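Local atomic coordinates of ochratoxinase (Aspergillus niger, PDB entry 4C65), a protein that hydrolyses the amide bond of ochratoxin A and releases C-terminal aromatic amino acids such as phenylalanine, as a zinc-dependent carboxypeptidase of the amidohydrolase superfamily. Residues 110-115 and 341-346; 120-125 and 129-134; 190-195 and 201-206. All coordinates share one frame; numbering follows the deposited sequence.

Contact 1 of 3, residues 110-115 and 341-346; sequences TSYRDL and GPTALE
Tyr112 and Thr343 mark the closest approach of the two backbones, yet their CA atoms remain 10.3 Å apart, a gap between strand 109-114 and the lead-in to helix 344-354 that one long side chain has to span. The tyrosine does so with its ring, which carries OH to 4.3 Å from CG2 of Thr343; the methyl meets the ring obliquely. A water completes the bridge. It lies in the ring plane at the tyrosine's edge, 2.6 Å from Tyr112 OH and 2.5 Å from Thr343 OG1. OG1 of Thr343 lies between its backbone N and carbonyl carbon (chi1 52°), and CG2 faces the phenol beside it. Tyr112 OH is also hydrogen-bonded to Gly340 N, so a phenol suits a place needing apolar reach with a polar end. The strand belongs to the twisted TIM barrel, and the loop before helix 344-354 lies near its zinc site: the Thr343 side chain is about 8 Å from that of His69, a zinc ligand. Pro342 centres an inverse gamma turn, its ring restricting phi, and Thr343 N makes a weak 2.8 Å bond to Gly341 O. Pro342 also packs on Phe437 of a second subunit.

Contact 2 of 3, residues 120-125 and 129-134; sequences CEVAKA and GTIVGP
Ala125 O and Ile131 N form the hydrogen bond that ties the last turn of helix 119-127 to the chain leaving it, where regular helical bonding runs out. The bond is 3.0 Å long and nearly straight at the hydrogen, with an N-H...O angle of 172°, but the donor stands above the carbonyl plane, 36° out of it. Thr130 N lies 3.1 Å from the same Ala125 O. Gly129 is the first residue to leave helical geometry; its positive phi is one that glycine adopts with little strain, and it lets the chain turn back beside the helix. The segment 129-134 then leads into strand 135-138, making this the return from a helix to the next parallel strand in the beta-alpha-beta crossover that links strands 109-114 and 135-138 of the TIM barrel.

The apolar contacts centre on Ile131. Its CG1 is held between the backbone N and the carbonyl carbon (chi1 62°), which brings this branch over Ala125, with CG1 3.9 Å from Ala125 CB. Beyond it CD1 reaches Val122 CG1 at 4.2 Å, the two side chains crossing at about a right angle. Alanine is short enough to let the returning chain come close, while Val122, about one turn earlier, meets the end of the isoleucine with a branched methyl. Helix 90-106 covers this patch, Leu97 touching Val122 and Ala98 touching Ile131.

Among the polar side chains, Thr130 directs OG1 to Asp128 OD1, a bond local to the turn. A second subunit closes over the same turn: its Arg99 donates to Thr130 O, and its Arg96 packs on Ala125 and Thr130.

Contact 3 of 3, residues 190-195 and 201-206; sequences RAVRLQ and KVIKVM
Ile203 CD1 rests against two residues of helix 185-198, touching Val192 CG1 and Gln195 CB, each at 3.9 Å. Its CG1 also lies 4.0 Å from Val192 CG1, so the isoleucine's longer branch supplies the strand's share of the contact. Val192 meets it at about a right angle through one methyl, CG1, which stands anti to the backbone N (chi1 174°). Isoleucine, being beta-branched, favours an extended strand and has the length to reach the helix, while valine is short and apolar enough to pack against it from there.

Gln195 contributes only the root of its side chain. Its bend at chi2 leads the amide away from Ile203 and back along the helix, where NE2 donates to Ala191 O at 3.0 Å with an N-H...O angle of 149°. OE1 accepts from Ala141 N, so both ends of this buried amide are engaged and its apolar CB remains for packing.

Farther out, Val242 of the neighbouring strand touches Ile203, and Ile231 of helix 225-237 touches Val192. Arg190 and Arg193 form salt bridges with Asp183 of a third subunit. On strand 203-206 the residue after Ile203 is Lys204, an active-site residue that binds both zinc ions. Alternation along the strand turns Ile203 to the helical layer and Lys204 to the interior, as in the alpha/beta packing of a TIM barrel in the amidohydrolase superfamily.

Overall arrangement
Along the chain, contacts 2 and 3 lie within the long loop closed by contact 1. Helix 119-127 follows strand 109-114, and the return segment packs beside Thr110-Tyr112, with Pro134 CG 3.7 Å from Tyr112 CD2; the centres of contacts 1 and 2 are about 16 Å apart. Contact 3 meets the other end of segment 110-115: in one of two conformers, Lys204 NZ lies 3.1 Å from Leu115 O, probably a hydrogen bond, which would connect the zinc-binding lysine to that end. Contacts 2 and 3 do not touch; their nearest atoms are about 5 Å apart. The Val122 side chain is about 11 Å from that of His71. Contacts 1 and 2 both meet the second subunit, contact 3 a third.

Contact 1 of 3, residues 110-115 and 341-346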
ATOM      1  N   THR A 110      17.897 -40.676   8.127  1.00 13.88           N
ATOM      2  CA  THR A 110      16.544 -40.890   7.670  1.00 14.01           C
ATOM      3  C   THR A 110      15.522 -39.905   8.260  1.00 13.74           C
ATOM      4  O   THR A 110      14.359 -39.898   7.866  1.00 13.86           O
ATOM      5  CB  THR A 110      16.109 -42.336   7.916  1.00 14.35           C
ATOM      6  OG1 THR A 110      16.188 -42.647   9.302  1.00 14.52           O
ATOM      7  CG2 THR A 110      17.006 -43.292   7.155  1.00 14.72           C
ATOM      8  N   SER A 111      15.959 -39.089   9.213  1.00 13.43           N
ATOM      9  CA  SER A 111      15.137 -38.010   9.741  1.00 13.33           C
ATOM     10  C   SER A 111      15.982 -36.777  10.029  1.00 13.29           C
ATOM     11  O   SER A 111      17.093 -36.882  10.536  1.00 13.44           O
ATOM     12  CB  SER A 111      14.380 -38.441  11.021  1.00 13.33           C
ATOM     13  OG  SER A 111      13.326 -39.368  10.735  1.00 13.33           O
ATOM     14  N   TYR A 112      15.410 -35.625   9.710  1.00 13.22           N
ATOM     15  CA  TYR A 112      15.981 -34.333   9.967  1.00 13.09           C
ATOM     16  C   TYR A 112      14.922 -33.434  10.637  1.00 13.10           C
ATOM     17  O   TYR A 112      13.781 -33.418  10.233  1.00 12.36           O
ATOM     18  CB  TYR A 112      16.335 -33.668   8.646  1.00 12.94           C
ATOM     19  CG  TYR A 112      17.728 -33.872   8.070  1.00 13.00           C
ATOM     20  CD1 TYR A 112      18.748 -34.491   8.780  1.00 12.92           C
ATOM     21  CD2 TYR A 112      18.032 -33.343   6.811  1.00 12.88           C
ATOM     22  CE1 TYR A 112      20.017 -34.608   8.221  1.00 13.03           C
ATOM     23  CE2 TYR A 112      19.286 -33.444   6.270  1.00 12.95           C
ATOM     24  CZ  TYR A 112      20.272 -34.094   6.962  1.00 12.97           C
ATOM     25  OH  TYR A 112      21.514 -34.163   6.397  1.00 13.11           O
ATOM     26  N   ARG A 113      15.329 -32.697  11.673  1.00 13.78           N
ATOM     27  CA  ARG A 113      14.537 -31.589  12.183  1.00 13.88           C
ATOM     28  C   ARG A 113      15.114 -30.279  11.670  1.00 14.22           C
ATOM     29  O   ARG A 113      16.202 -29.857  12.087  1.00 14.22           O
ATOM     30  CB  ARG A 113      14.462 -31.604  13.715  1.00 14.20           C
ATOM     31  CG  ARG A 113      13.391 -30.662  14.268  1.00 14.16           C
ATOM     32  CD  ARG A 113      13.318 -30.692  15.781  1.00 14.51           C
ATOM     33  NE  ARG A 113      14.567 -30.248  16.397  1.00 14.70           N
ATOM     34  CZ  ARG A 113      14.704 -29.841  17.656  1.00 15.33           C
ATOM     35  NH1 ARG A 113      13.663 -29.786  18.483  1.00 15.84           N
ATOM     36  NH2 ARG A 113      15.896 -29.467  18.100  1.00 15.60           N
ATOM     37  N   ASP A 114      14.387 -29.679  10.727  1.00 14.76           N
ATOM     38  CA  ASP A 114      14.696 -28.385  10.146  1.00 15.39           C
ATOM     39  C   ASP A 114      14.197 -27.301  11.100  1.00 16.21           C
ATOM     40  O   ASP A 114      13.020 -27.291  11.457  1.00 16.16           O
ATOM     41  CB  ASP A 114      13.978 -28.260   8.799  1.00 15.29           C
ATOM     42  CG  ASP A 114      14.047 -26.887   8.219  1.00 14.86           C
ATOM     43  OD1 ASP A 114      15.079 -26.205   8.371  1.00 15.30           O
ATOM     44  OD2 ASP A 114      13.089 -26.505   7.537  1.00 15.03           O
ATOM     45  N   LEU A 115      15.072 -26.374  11.474  1.00 16.74           N
ATOM     46  CA  LEU A 115      14.719 -25.331  12.440  1.00 17.14           C
ATOM     47  C   LEU A 115      14.742 -23.910  11.876  1.00 17.35           C
ATOM     48  O   LEU A 115      14.472 -22.936  12.589  1.00 18.70           O
ATOM     49  CB  LEU A 115      15.640 -25.440  13.644  1.00 17.41           C
ATOM     50  CG  LEU A 115      15.446 -26.698  14.482  1.00 17.77           C
ATOM     51  CD1 LEU A 115      16.430 -26.681  15.643  1.00 18.14           C
ATOM     52  CD2 LEU A 115      14.010 -26.792  15.003  1.00 17.71           C
ATOM     53  N   GLY A 341      25.127 -31.799   5.179  1.00 19.29           N
ATOM     54  CA  GLY A 341      26.283 -31.281   5.899  1.00 20.26           C
ATOM     55  C   GLY A 341      26.948 -32.361   6.730  1.00 20.67           C
ATOM     56  O   GLY A 341      26.505 -33.512   6.741  1.00 20.17           O
ATOM     57  N   PRO A 342      28.036 -32.003   7.433  1.00 21.61           N
ATOM     58  CA  PRO A 342      28.842 -32.940   8.194  1.00 21.96           C
ATOM     59  C   PRO A 342      28.189 -33.334   9.513  1.00 21.13           C
ATOM     60  O   PRO A 342      28.767 -33.121  10.572  1.00 21.58           O
ATOM     61  CB  PRO A 342      30.123 -32.152   8.440  1.00 23.49           C
ATOM     62  CG  PRO A 342      29.656 -30.738   8.533  1.00 23.21           C
ATOM     63  CD  PRO A 342      28.567 -30.632   7.507  1.00 22.47           C
ATOM     64  N   THR A 343      27.006 -33.937   9.449  1.00 20.01           N
ATOM     65  CA  THR A 343      26.283 -34.293  10.654  1.00 19.60           C
ATOM     66  C   THR A 343      26.955 -35.401  11.513  1.00 20.27           C
ATOM     67  O   THR A 343      26.816 -35.419  12.737  1.00 19.75           O
ATOM     68  CB  THR A 343      24.844 -34.715  10.318  1.00 18.84           C
ATOM     69  OG1 THR A 343      24.857 -35.718   9.294  1.00 18.98           O
ATOM     70  CG2 THR A 343      24.023 -33.490   9.857  1.00 18.24           C
ATOM     71  N   ALA A 344      27.696 -36.299  10.860  1.00 21.02           N
ATOM     72  CA  ALA A 344      28.368 -37.407  11.552  1.00 21.51           C
ATOM     73  C   ALA A 344      29.374 -36.921  12.590  1.00 22.19           C
ATOM     74  O   ALA A 344      29.578 -37.574  13.608  1.00 22.95           O
ATOM     75  CB  ALA A 344      29.052 -38.322  10.542  1.00 22.23           C
ATOM     76  N   LEU A 345      29.980 -35.765  12.343  1.00 22.46           N
ATOM     77  CA  LEU A 345      30.883 -35.145  13.303  1.00 23.12           C
ATOM     78  C   LEU A 345      30.263 -34.950  14.688  1.00 22.17           C
ATOM     79  O   LEU A 345      30.972 -34.948  15.703  1.00 22.77           O
ATOM     80  CB  LEU A 345      31.326 -33.774  12.809  1.00 23.78           C
ATOM     81  CG  LEU A 345      32.505 -33.620  11.854  1.00 25.38           C
ATOM     82  CD1 LEU A 345      32.923 -32.159  11.775  1.00 26.15           C
ATOM     83  CD2 LEU A 345      33.703 -34.432  12.308  1.00 26.94           C
ATOM     84  N   GLU A 346      28.963 -34.708  14.728  1.00 20.40           N
ATOM     85  CA  GLU A 346      28.308 -34.437  15.991  1.00 19.85           C
ATOM     86  C   GLU A 346      28.364 -35.669  16.900  1.00 20.08           C
ATOM     87  O   GLU A 346      28.417 -35.534  18.139  1.00 20.41           O
ATOM     88  CB  GLU A 346      26.865 -33.992  15.764  1.00 18.52           C
ATOM     89  CG  GLU A 346      26.198 -33.381  16.982  1.00 18.14           C
ATOM     90  CD  GLU A 346      26.864 -32.092  17.445  1.00 18.68           C
ATOM     91  OE1 GLU A 346      27.568 -31.443  16.654  1.00 18.82           O
ATOM     92  OE2 GLU A 346      26.652 -31.731  18.623  1.00 18.81           O
TER
HETATM   93  O   HOH W   1      23.104 -35.859   7.450  1.00 12.68           O

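Contact 2 of 3, residues 120-125 and 129-134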
ATOM      1  N   CYS A 120       9.417 -27.517   4.982  1.00 15.60           N
ATOM      2  CA  CYS A 120       8.023 -27.864   4.708  1.00 16.27           C
ATOM      3  C   CYS A 120       7.786 -27.922   3.227  1.00 16.11           C
ATOM      4  O   CYS A 120       7.105 -28.825   2.718  1.00 16.55           O
ATOM      5  CB  CYS A 120       7.093 -26.811   5.270  1.00 17.07           C
ATOM      6  SG  CYS A 120       7.058 -26.699   7.056  1.00 18.13           S
ATOM      7  N   GLU A 121       8.348 -26.945   2.526  1.00 15.69           N
ATOM      8  CA  GLU A 121       8.143 -26.825   1.080  1.00 15.62           C
ATOM      9  C   GLU A 121       8.916 -27.916   0.305  1.00 15.44           C
ATOM     10  O   GLU A 121       8.418 -28.460  -0.685  1.00 15.43           O
ATOM     11  CB  GLU A 121       8.569 -25.428   0.612  1.00 15.71           C
ATOM     12  CG  GLU A 121       7.643 -24.297   1.063  1.00 15.75           C
ATOM     13  CD  GLU A 121       7.734 -23.940   2.551  1.00 15.68           C
ATOM     14  OE1 GLU A 121       8.833 -24.031   3.154  1.00 15.73           O
ATOM     15  OE2 GLU A 121       6.687 -23.548   3.103  1.00 14.96           O
ATOM     16  N   VAL A 122      10.121 -28.228   0.759  1.00 14.97           N
ATOM     17  CA  VAL A 122      10.929 -29.276   0.145  1.00 15.22           C
ATOM     18  C   VAL A 122      10.366 -30.657   0.468  1.00 15.98           C
ATOM     19  O   VAL A 122      10.386 -31.553  -0.399  1.00 16.10           O
ATOM     20  CB  VAL A 122      12.401 -29.151   0.556  1.00 14.83           C
ATOM     21  CG1 VAL A 122      13.209 -30.352   0.097  1.00 15.20           C
ATOM     22  CG2 VAL A 122      13.018 -27.873  -0.018  1.00 14.79           C
ATOM     23  N   ALA A 123       9.853 -30.847   1.692  1.00 16.48           N
ATOM     24  CA  ALA A 123       9.248 -32.152   2.077  1.00 17.02           C
ATOM     25  C   ALA A 123       8.177 -32.587   1.082  1.00 18.04           C
ATOM     26  O   ALA A 123       8.023 -33.766   0.787  1.00 18.20           O
ATOM     27  CB  ALA A 123       8.674 -32.103   3.469  1.00 16.86           C
ATOM     28  N   LYS A 124       7.465 -31.623   0.517  1.00 19.00           N
ATOM     29  CA  LYS A 124       6.470 -31.926  -0.492  1.00 20.34           C
ATOM     30  C   LYS A 124       7.065 -32.631  -1.691  1.00 20.97           C
ATOM     31  O   LYS A 124       6.404 -33.487  -2.275  1.00 22.82           O
ATOM     32  CB  LYS A 124       5.795 -30.673  -0.988  1.00 21.38           C
ATOM     33  CG  LYS A 124       4.911 -30.031   0.033  1.00 22.13           C
ATOM     34  CD  LYS A 124       4.466 -28.652  -0.437  1.00 23.99           C
ATOM     35  CE  LYS A 124       2.958 -28.560  -0.404  1.00 25.86           C
ATOM     36  NZ  LYS A 124       2.554 -27.397   0.410  1.00 27.14           N
ATOM     37  N   ALA A 125       8.285 -32.272  -2.078  1.00 20.52           N
ATOM     38  CA  ALA A 125       8.918 -32.905  -3.209  1.00 20.84           C
ATOM     39  C   ALA A 125       9.460 -34.289  -2.830  1.00 21.66           C
ATOM     40  O   ALA A 125       9.707 -35.133  -3.710  1.00 23.14           O
ATOM     41  CB  ALA A 125      10.001 -32.013  -3.767  1.00 20.66           C
ATOM     42  N   GLY A 129       7.554 -38.154  -4.066  1.00 19.71           N
ATOM     43  CA  GLY A 129       8.514 -39.011  -4.756  1.00 19.39           C
ATOM     44  C   GLY A 129       9.331 -38.363  -5.884  1.00 19.30           C
ATOM     45  O   GLY A 129      10.087 -39.062  -6.545  1.00 20.11           O
ATOM     46  N   THR A 130       9.231 -37.047  -6.099  1.00 18.40           N
ATOM     47  CA  THR A 130      10.062 -36.373  -7.131  1.00 18.11           C
ATOM     48  C   THR A 130      11.532 -36.419  -6.770  1.00 17.41           C
ATOM     49  O   THR A 130      12.375 -36.656  -7.606  1.00 17.56           O
ATOM     50  CB  THR A 130       9.669 -34.911  -7.360  1.00 18.01           C
ATOM     51  OG1 THR A 130       8.249 -34.785  -7.407  1.00 18.39           O
ATOM     52  CG2 THR A 130      10.255 -34.412  -8.677  1.00 18.82           C
ATOM     53  N   ILE A 131      11.834 -36.207  -5.495  1.00 16.93           N
ATOM     54  CA  ILE A 131      13.193 -36.369  -4.986  1.00 16.55           C
ATOM     55  C   ILE A 131      13.180 -37.311  -3.794  1.00 16.21           C
ATOM     56  O   ILE A 131      12.143 -37.809  -3.385  1.00 15.93           O
ATOM     57  CB  ILE A 131      13.864 -35.013  -4.596  1.00 16.10           C
ATOM     58  CG1 ILE A 131      13.106 -34.325  -3.478  1.00 15.69           C
ATOM     59  CG2 ILE A 131      13.953 -34.094  -5.810  1.00 16.38           C
ATOM     60  CD1 ILE A 131      13.901 -33.238  -2.814  1.00 15.37           C
ATOM     61  N   VAL A 132      14.348 -37.515  -3.232  1.00 15.90           N
ATOM     62  CA  VAL A 132      14.524 -38.384  -2.114  1.00 15.84           C
ATOM     63  C   VAL A 132      15.122 -37.597  -0.953  1.00 15.22           C
ATOM     64  O   VAL A 132      15.830 -36.603  -1.154  1.00 15.07           O
ATOM     65  CB  VAL A 132      15.583 -39.417  -2.619  1.00 16.42           C
ATOM     66  CG1 VAL A 132      16.355 -40.074  -1.494  1.00 16.38           C
ATOM     67  CG2 VAL A 132      15.004 -40.449  -3.585  1.00 17.01           C
ATOM     68  N   GLY A 133      14.856 -38.031   0.273  1.00 15.00           N
ATOM     69  CA  GLY A 133      15.506 -37.416   1.421  1.00 14.54           C
ATOM     70  C   GLY A 133      15.033 -38.024   2.717  1.00 14.54           C
ATOM     71  O   GLY A 133      14.240 -38.970   2.702  1.00 14.66           O
ATOM     72  N   PRO A 134      15.498 -37.476   3.851  1.00 13.95           N
ATOM     73  CA  PRO A 134      14.980 -37.931   5.126  1.00 14.22           C
ATOM     74  C   PRO A 134      13.543 -37.478   5.358  1.00 14.71           C
ATOM     75  O   PRO A 134      13.028 -36.631   4.620  1.00 14.77           O
ATOM     76  CB  PRO A 134      15.888 -37.263   6.146  1.00 13.96           C
ATOM     77  CG  PRO A 134      16.968 -36.593   5.363  1.00 13.83           C
ATOM     78  CD  PRO A 134      16.523 -36.448   3.971  1.00 13.68           C
TER

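Contact 3 of 3, residues 190-195 and 201-206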
ATOM      1  N   ARG A 190      -0.087 -15.091  15.191  1.00 13.36           N
ATOM      2  CA  ARG A 190      -0.074 -15.314  13.751  1.00 13.21           C
ATOM      3  C   ARG A 190       1.223 -15.989  13.312  1.00 12.74           C
ATOM      4  O   ARG A 190       1.193 -16.912  12.488  1.00 12.83           O
ATOM      5  CB  ARG A 190      -0.338 -14.034  12.960  1.00 13.30           C
ATOM      6  CG  ARG A 190      -0.182 -14.286  11.454  1.00 13.36           C
ATOM      7  CD  ARG A 190      -1.204 -13.586  10.582  1.00 13.36           C
ATOM      8  NE  ARG A 190      -1.255 -12.160  10.833  1.00 13.42           N
ATOM      9  CZ  ARG A 190      -2.331 -11.486  11.211  1.00 13.86           C
ATOM     10  NH1 ARG A 190      -3.494 -12.073  11.419  1.00 14.08           N
ATOM     11  NH2 ARG A 190      -2.235 -10.190  11.411  1.00 14.28           N
ATOM     12  N   ALA A 191       2.343 -15.576  13.897  1.00 12.60           N
ATOM     13  CA  ALA A 191       3.623 -16.134  13.543  1.00 12.52           C
ATOM     14  C   ALA A 191       3.642 -17.638  13.661  1.00 12.25           C
ATOM     15  O   ALA A 191       4.078 -18.321  12.733  1.00 12.14           O
ATOM     16  CB  ALA A 191       4.731 -15.533  14.386  1.00 12.85           C
ATOM     17  N   VAL A 192       3.186 -18.163  14.802  1.00 12.44           N
ATOM     18  CA  VAL A 192       3.142 -19.611  14.994  1.00 12.15           C
ATOM     19  C   VAL A 192       2.180 -20.233  13.969  1.00 11.93           C
ATOM     20  O   VAL A 192       2.506 -21.227  13.318  1.00 11.57           O
ATOM     21  CB  VAL A 192       2.698 -19.983  16.413  1.00 12.43           C
ATOM     22  CG1 VAL A 192       2.517 -21.496  16.534  1.00 12.51           C
ATOM     23  CG2 VAL A 192       3.717 -19.519  17.431  1.00 12.59           C
ATOM     24  N   ARG A 193       1.000 -19.628  13.822  1.00 11.99           N
ATOM     25  CA  ARG A 193      -0.021 -20.162  12.934  1.00 12.15           C
ATOM     26  C   ARG A 193       0.454 -20.212  11.480  1.00 11.93           C
ATOM     27  O   ARG A 193       0.170 -21.164  10.768  1.00 12.06           O
ATOM     28  CB  ARG A 193      -1.293 -19.351  13.066  1.00 12.44           C
ATOM     29  CG  ARG A 193      -1.981 -19.562  14.400  1.00 12.71           C
ATOM     30  CD  ARG A 193      -3.028 -18.494  14.701  1.00 13.07           C
ATOM     31  NE  ARG A 193      -3.520 -18.643  16.075  1.00 13.33           N
ATOM     32  CZ  ARG A 193      -4.537 -17.970  16.598  1.00 13.51           C
ATOM     33  NH1 ARG A 193      -5.221 -17.114  15.883  1.00 13.63           N
ATOM     34  NH2 ARG A 193      -4.893 -18.203  17.840  1.00 13.96           N
ATOM     35  N   LEU A 194       1.227 -19.225  11.052  1.00 11.82           N
ATOM     36  CA  LEU A 194       1.739 -19.228   9.689  1.00 11.67           C
ATOM     37  C   LEU A 194       2.715 -20.380   9.438  1.00 11.68           C
ATOM     38  O   LEU A 194       2.827 -20.873   8.314  1.00 11.38           O
ATOM     39  CB  LEU A 194       2.421 -17.915   9.375  1.00 11.73           C
ATOM     40  CG  LEU A 194       1.535 -16.699   9.105  1.00 11.94           C
ATOM     41  CD1 LEU A 194       2.374 -15.436   9.165  1.00 12.00           C
ATOM     42  CD2 LEU A 194       0.864 -16.797   7.750  1.00 11.97           C
ATOM     43  N   GLN A 195       3.417 -20.848  10.467  1.00 11.97           N
ATOM     44  CA  GLN A 195       4.298 -22.000  10.267  1.00 12.08           C
ATOM     45  C   GLN A 195       3.479 -23.272  10.203  1.00 12.39           C
ATOM     46  O   GLN A 195       3.704 -24.121   9.331  1.00 12.74           O
ATOM     47  CB  GLN A 195       5.352 -22.096  11.369  1.00 12.07           C
ATOM     48  CG  GLN A 195       6.125 -20.815  11.617  1.00 11.98           C
ATOM     49  CD  GLN A 195       6.326 -19.979  10.365  1.00 11.89           C
ATOM     50  OE1 GLN A 195       6.803 -20.466   9.340  1.00 11.51           O
ATOM     51  NE2 GLN A 195       6.042 -18.672  10.480  1.00 12.03           N
ATOM     52  N   LYS A 201       6.019 -29.122  11.762  1.00 15.35           N
ATOM     53  CA  LYS A 201       5.827 -30.154  12.767  1.00 15.99           C
ATOM     54  C   LYS A 201       6.588 -29.823  14.054  1.00 15.64           C
ATOM     55  O   LYS A 201       6.566 -30.591  15.006  1.00 16.54           O
ATOM     56  CB  LYS A 201       6.239 -31.503  12.203  1.00 16.75           C
ATOM     57  CG  LYS A 201       5.118 -32.130  11.398  1.00 17.89           C
ATOM     58  CD  LYS A 201       5.600 -33.320  10.608  1.00 18.84           C
ATOM     59  CE  LYS A 201       4.531 -33.787   9.587  1.00 20.34           C
ATOM     60  NZ  LYS A 201       4.515 -35.260   9.434  1.00 21.16           N
ATOM     61  N   VAL A 202       7.243 -28.681  14.078  1.00 14.76           N
ATOM     62  CA  VAL A 202       7.802 -28.160  15.289  1.00 14.58           C
ATOM     63  C   VAL A 202       7.755 -26.639  15.200  1.00 13.99           C
ATOM     64  O   VAL A 202       7.595 -26.088  14.107  1.00 13.42           O
ATOM     65  CB  VAL A 202       9.230 -28.700  15.516  1.00 14.51           C
ATOM     66  CG1 VAL A 202      10.212 -28.167  14.482  1.00 14.29           C
ATOM     67  CG2 VAL A 202       9.715 -28.363  16.932  1.00 14.76           C
ATOM     68  N   ILE A 203       7.884 -25.956  16.340  1.00 13.85           N
ATOM     69  CA  ILE A 203       8.056 -24.498  16.330  1.00 13.81           C
ATOM     70  C   ILE A 203       9.408 -24.122  16.908  1.00 13.92           C
ATOM     71  O   ILE A 203       9.824 -24.641  17.943  1.00 14.13           O
ATOM     72  CB  ILE A 203       6.912 -23.763  17.073  1.00 13.71           C
ATOM     73  CG1 ILE A 203       5.565 -24.052  16.423  1.00 13.54           C
ATOM     74  CG2 ILE A 203       7.141 -22.241  17.073  1.00 13.69           C
ATOM     75  CD1 ILE A 203       5.437 -23.568  14.988  1.00 13.33           C
ATOM     76  N   LYS A 204      10.091 -23.197  16.245  1.00 14.16           N
ATOM     77  CA  LYS A 204      11.404 -22.707  16.707  0.50 14.48           C
ATOM     78  C   LYS A 204      11.353 -21.225  17.040  1.00 14.73           C
ATOM     79  O   LYS A 204      10.932 -20.423  16.219  1.00 14.78           O
ATOM     80  CB  LYS A 204      12.463 -22.976  15.625  0.50 14.38           C
ATOM     81  CG  LYS A 204      13.725 -22.139  15.669  0.50 14.54           C
ATOM     82  CD  LYS A 204      14.821 -22.696  16.542  0.50 14.68           C
ATOM     83  CE  LYS A 204      16.035 -21.819  16.096  0.50 14.76           C
ATOM     84  NZ  LYS A 204      16.546 -21.808  14.649  0.50 14.56           N
ATOM     85  N   VAL A 205      11.862 -20.863  18.226  1.00 15.45           N
ATOM     86  CA  VAL A 205      12.005 -19.450  18.631  1.00 15.77           C
ATOM     87  C   VAL A 205      13.458 -19.097  18.916  1.00 15.99           C
ATOM     88  O   VAL A 205      14.257 -19.966  19.271  1.00 15.69           O
ATOM     89  CB  VAL A 205      11.222 -19.090  19.903  1.00 16.26           C
ATOM     90  CG1 VAL A 205       9.758 -19.300  19.669  1.00 16.40           C
ATOM     91  CG2 VAL A 205      11.665 -19.912  21.102  1.00 16.70           C
ATOM     92  N   MET A 206      13.783 -17.812  18.731  1.00 15.87           N
ATOM     93  CA  MET A 206      15.046 -17.261  19.161  1.00 15.79           C
ATOM     94  C   MET A 206      14.753 -16.685  20.539  1.00 15.53           C
ATOM     95  O   MET A 206      13.997 -15.738  20.682  1.00 15.10           O
ATOM     96  CB  MET A 206      15.514 -16.188  18.196  1.00 16.01           C
ATOM     97  CG  MET A 206      15.652 -16.656  16.749  1.00 16.07           C
ATOM     98  SD  MET A 206      16.759 -18.065  16.528  1.00 16.57           S
ATOM     99  CE  MET A 206      17.120 -17.922  14.762  1.00 16.54           C
TER